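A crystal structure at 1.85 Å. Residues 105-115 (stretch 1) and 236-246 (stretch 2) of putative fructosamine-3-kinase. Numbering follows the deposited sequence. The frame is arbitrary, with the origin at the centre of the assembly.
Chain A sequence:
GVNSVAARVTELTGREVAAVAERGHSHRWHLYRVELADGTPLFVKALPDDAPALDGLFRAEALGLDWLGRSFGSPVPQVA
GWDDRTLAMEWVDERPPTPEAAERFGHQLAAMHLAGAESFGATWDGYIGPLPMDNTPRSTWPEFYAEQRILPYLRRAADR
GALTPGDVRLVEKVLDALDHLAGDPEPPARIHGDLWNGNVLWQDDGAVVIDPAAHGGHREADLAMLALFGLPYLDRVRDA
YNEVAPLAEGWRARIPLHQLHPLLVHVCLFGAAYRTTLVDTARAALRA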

# COMPACT_ATOMS: atom_id res chain seq x y z
N PHE A 105 13.32 5.05 -9.79
CA PHE A 105 12.18 4.50 -9.04
C PHE A 105 11.16 3.85 -9.97
O PHE A 105 10.59 2.82 -9.65
CB PHE A 105 11.56 5.59 -8.20
CG PHE A 105 10.41 5.14 -7.35
CD1 PHE A 105 10.49 3.97 -6.60
CD2 PHE A 105 9.22 5.86 -7.34
CE1 PHE A 105 9.41 3.57 -5.80
CE2 PHE A 105 8.17 5.47 -6.56
CZ PHE A 105 8.26 4.30 -5.80
N GLY A 106 10.95 4.45 -11.15
CA GLY A 106 10.09 3.85 -12.18
C GLY A 106 10.52 2.44 -12.53
O GLY A 106 9.71 1.52 -12.58
N HIS A 107 11.81 2.25 -12.75
CA HIS A 107 12.35 0.92 -13.02
C HIS A 107 12.17 -0.05 -11.84
O HIS A 107 11.86 -1.23 -12.03
CB HIS A 107 13.83 1.03 -13.36
CG HIS A 107 14.11 1.71 -14.68
ND1 HIS A 107 15.37 2.16 -15.02
CD2 HIS A 107 13.31 1.97 -15.75
CE1 HIS A 107 15.33 2.68 -16.23
NE2 HIS A 107 14.10 2.59 -16.69
N GLN A 108 12.43 0.44 -10.63
CA GLN A 108 12.27 -0.34 -9.41
C GLN A 108 10.86 -0.87 -9.28
O GLN A 108 10.65 -2.05 -8.95
CB GLN A 108 12.60 0.49 -8.17
CG GLN A 108 14.06 0.91 -7.98
CD GLN A 108 14.24 1.73 -6.73
OE1 GLN A 108 13.91 2.95 -6.69
NE2 GLN A 108 14.68 1.06 -5.65
N LEU A 109 9.88 -0.00 -9.49
CA LEU A 109 8.48 -0.40 -9.39
C LEU A 109 8.06 -1.41 -10.45
O LEU A 109 7.29 -2.33 -10.16
CB LEU A 109 7.56 0.84 -9.51
CG LEU A 109 7.33 1.76 -8.31
CD1 LEU A 109 6.36 2.91 -8.79
CD2 LEU A 109 6.77 1.02 -7.10
N ALA A 110 8.51 -1.22 -11.69
CA ALA A 110 8.24 -2.18 -12.74
C ALA A 110 8.75 -3.58 -12.37
O ALA A 110 8.05 -4.55 -12.56
CB ALA A 110 8.87 -1.69 -14.10
N ALA A 111 9.98 -3.68 -11.87
CA ALA A 111 10.55 -4.99 -11.52
C ALA A 111 9.77 -5.62 -10.35
O ALA A 111 9.53 -6.83 -10.32
CB ALA A 111 12.03 -4.87 -11.17
N MSE A 112 9.37 -4.78 -9.40
CA MSE A 112 8.59 -5.19 -8.24
C MSE A 112 7.27 -5.80 -8.73
O MSE A 112 6.96 -6.94 -8.38
CB MSE A 112 8.28 -4.02 -7.30
CG MSE A 112 7.44 -4.40 -6.09
SE MSE A 112 7.13 -2.86 -4.97
CE MSE A 112 5.55 -2.26 -5.96
N HIS A 113 6.52 -5.06 -9.54
CA HIS A 113 5.25 -5.55 -10.07
C HIS A 113 5.38 -6.85 -10.88
O HIS A 113 4.59 -7.79 -10.72
CB HIS A 113 4.60 -4.50 -10.96
CG HIS A 113 4.04 -3.33 -10.22
ND1 HIS A 113 3.70 -2.16 -10.84
CD2 HIS A 113 3.73 -3.17 -8.91
CE1 HIS A 113 3.18 -1.33 -9.96
NE2 HIS A 113 3.23 -1.90 -8.77
N LEU A 114 6.39 -6.89 -11.75
CA LEU A 114 6.56 -8.01 -12.68
C LEU A 114 7.15 -9.29 -12.07
O LEU A 114 7.23 -10.32 -12.74
CB LEU A 114 7.34 -7.55 -13.92
CG LEU A 114 6.45 -7.00 -15.06
CD1 LEU A 114 5.41 -5.96 -14.60
CD2 LEU A 114 7.31 -6.40 -16.13
N ALA A 115 7.56 -9.23 -10.81
CA ALA A 115 7.81 -10.46 -10.04
C ALA A 115 6.57 -11.36 -10.12
O ALA A 115 6.68 -12.56 -10.12
CB ALA A 115 8.17 -10.11 -8.60
N ARG A 236 7.92 11.44 -14.81
CA ARG A 236 9.21 10.76 -14.99
C ARG A 236 9.19 9.34 -14.45
O ARG A 236 9.79 8.45 -15.06
CB ARG A 236 10.35 11.50 -14.33
CG ARG A 236 10.82 12.70 -15.12
CD ARG A 236 12.10 13.26 -14.53
NE ARG A 236 12.71 14.29 -15.37
CZ ARG A 236 12.30 15.56 -15.46
NH1 ARG A 236 11.24 15.98 -14.78
NH2 ARG A 236 12.96 16.41 -16.25
N VAL A 237 8.52 9.12 -13.32
CA VAL A 237 8.40 7.78 -12.76
C VAL A 237 7.61 6.92 -13.73
O VAL A 237 8.05 5.84 -14.06
CB VAL A 237 7.72 7.76 -11.37
CG1 VAL A 237 7.44 6.29 -10.88
CG2 VAL A 237 8.56 8.59 -10.34
N ARG A 238 6.46 7.41 -14.18
CA ARG A 238 5.60 6.63 -15.09
C ARG A 238 6.25 6.39 -16.44
O ARG A 238 6.11 5.31 -16.98
CB ARG A 238 4.23 7.32 -15.30
CG ARG A 238 3.34 7.21 -14.08
CD ARG A 238 1.88 7.55 -14.38
NE ARG A 238 1.74 8.94 -14.83
CZ ARG A 238 0.67 9.69 -14.64
NH1 ARG A 238 -0.41 9.23 -14.01
NH2 ARG A 238 0.67 10.92 -15.09
N ASP A 239 6.94 7.39 -16.99
CA ASP A 239 7.66 7.22 -18.24
C ASP A 239 8.74 6.14 -18.15
O ASP A 239 8.84 5.29 -19.04
CB ASP A 239 8.31 8.54 -18.70
CG ASP A 239 7.31 9.56 -19.20
OD1 ASP A 239 6.12 9.23 -19.36
OD2 ASP A 239 7.72 10.72 -19.43
N ALA A 240 9.54 6.19 -17.10
CA ALA A 240 10.59 5.17 -16.86
C ALA A 240 9.94 3.79 -16.63
O ALA A 240 10.37 2.82 -17.23
CB ALA A 240 11.48 5.58 -15.70
N TYR A 241 8.88 3.73 -15.85
CA TYR A 241 8.10 2.48 -15.70
C TYR A 241 7.65 1.89 -17.03
O TYR A 241 7.85 0.70 -17.33
CB TYR A 241 6.88 2.78 -14.82
CG TYR A 241 6.05 1.59 -14.48
CD1 TYR A 241 5.09 1.09 -15.38
CD2 TYR A 241 6.19 0.95 -13.25
CE1 TYR A 241 4.31 -0.02 -15.07
CE2 TYR A 241 5.40 -0.18 -12.93
CZ TYR A 241 4.46 -0.64 -13.85
OH TYR A 241 3.67 -1.73 -13.56
N ASN A 242 7.04 2.74 -17.84
CA ASN A 242 6.53 2.36 -19.16
C ASN A 242 7.62 1.97 -20.16
O ASN A 242 7.35 1.26 -21.12
CB ASN A 242 5.61 3.48 -19.72
CG ASN A 242 4.19 3.42 -19.13
OD1 ASN A 242 3.64 2.35 -18.90
ND2 ASN A 242 3.58 4.59 -18.91
N GLU A 243 8.86 2.38 -19.93
CA GLU A 243 9.97 1.97 -20.80
C GLU A 243 10.18 0.49 -20.68
O GLU A 243 10.46 -0.17 -21.67
CB GLU A 243 11.28 2.61 -20.40
CG GLU A 243 11.47 4.03 -20.81
CD GLU A 243 12.69 4.67 -20.15
OE1 GLU A 243 13.45 3.99 -19.38
OE2 GLU A 243 12.88 5.87 -20.41
N VAL A 244 10.05 -0.03 -19.46
CA VAL A 244 10.45 -1.39 -19.14
C VAL A 244 9.27 -2.37 -19.00
O VAL A 244 9.44 -3.55 -19.23
CB VAL A 244 11.33 -1.44 -17.86
CG1 VAL A 244 12.59 -0.57 -18.03
CG2 VAL A 244 10.58 -1.00 -16.67
N ALA A 245 8.11 -1.87 -18.58
CA ALA A 245 6.90 -2.69 -18.46
C ALA A 245 5.70 -1.87 -18.93
O ALA A 245 4.84 -1.57 -18.12
CB ALA A 245 6.70 -3.18 -17.02
N PRO A 246 5.65 -1.53 -20.23
CA PRO A 246 4.59 -0.64 -20.72
C PRO A 246 3.20 -1.07 -20.28
O PRO A 246 2.83 -2.24 -20.41
CB PRO A 246 4.72 -0.74 -22.25
CG PRO A 246 5.65 -1.90 -22.51
CD PRO A 246 6.55 -1.93 -21.32

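Two helices, far apart in sequence, cross here at 48° with their axes only 7.2 Å apart at closest approach, and glycine is what permits that spacing. At the crossing, G106 CA lies 4.3 Å from Y241 CA and 3.4 Å from V237 O, the latter a CA-H...O contact. A CB on G106 would point toward the other helix and fall 2.4 Å from V237 O and 2.8 Å from A240 CB, both clashes. V237 O does not depend on the glycine for its hydrogen bond: it already accepts Y241 N at 2.9 Å within its own helix, so the CA-H contact comes in addition.

The same economy holds along both backbones. G106 O takes A110 N at 3.1 Å, and L109 O takes H113 N at 2.9 Å, so these backbone groups are paired within their own helices, and both hydrogen bonds across the interface come from side chains. Where the second helix finishes, A245 N still reaches Y241 O at 2.9 Å, although A245 itself has left helical geometry.

Two side-chain hydrogen bonds join the stretches. The buried one pairs H113 ND1 with Y241 OH at 2.8 Å, nearly linear at 168°; the hydroxyl meets the imidazole at its edge, near the ring plane, where a nitrogen lone pair or N-H is directed. Either atom could be the donor. H113 NE2 and Y241 OH also have hydrogen-bonding partners elsewhere in the structure, so neither nitrogen of this buried imidazole is left unpaired. The second bond is more peripheral: H107 NE2 donates to E243 OE1 at 3.1 Å and 166°, again at the ring edge, near its plane. The CB of H107 points sideways, but the end of its side chain comes nearer to the other helix, bringing the nitrogen to the carboxylate.

Y241 is also the main packing element. Its side chain sits as a knob among G106, L109, A110 and H113, combining an apolar ring wall with a polar tip. A110 CB lies over one ring face, 4.2 Å from the centroid in a CH-pi contact, while L109 CB approaches Y241 CD2 at 4.0 Å.

The alanines take part in the remaining close contacts. A110 CB meets V244 CG2 at a tight 3.2 Å and A245 CB at 3.9 Å, and L114 CD2 reaches A245 CB at 3.4 Å. Near the start of the second stretch, V237 CG1 packs against F105 CD2 at 4.0 Å and, one turn on from F105, against L109 CD1 at 4.1 Å. The rule to read here is glycine at the crossing, alanines beside it, and a tyrosine whose hydroxyl is bonded as its ring is buried.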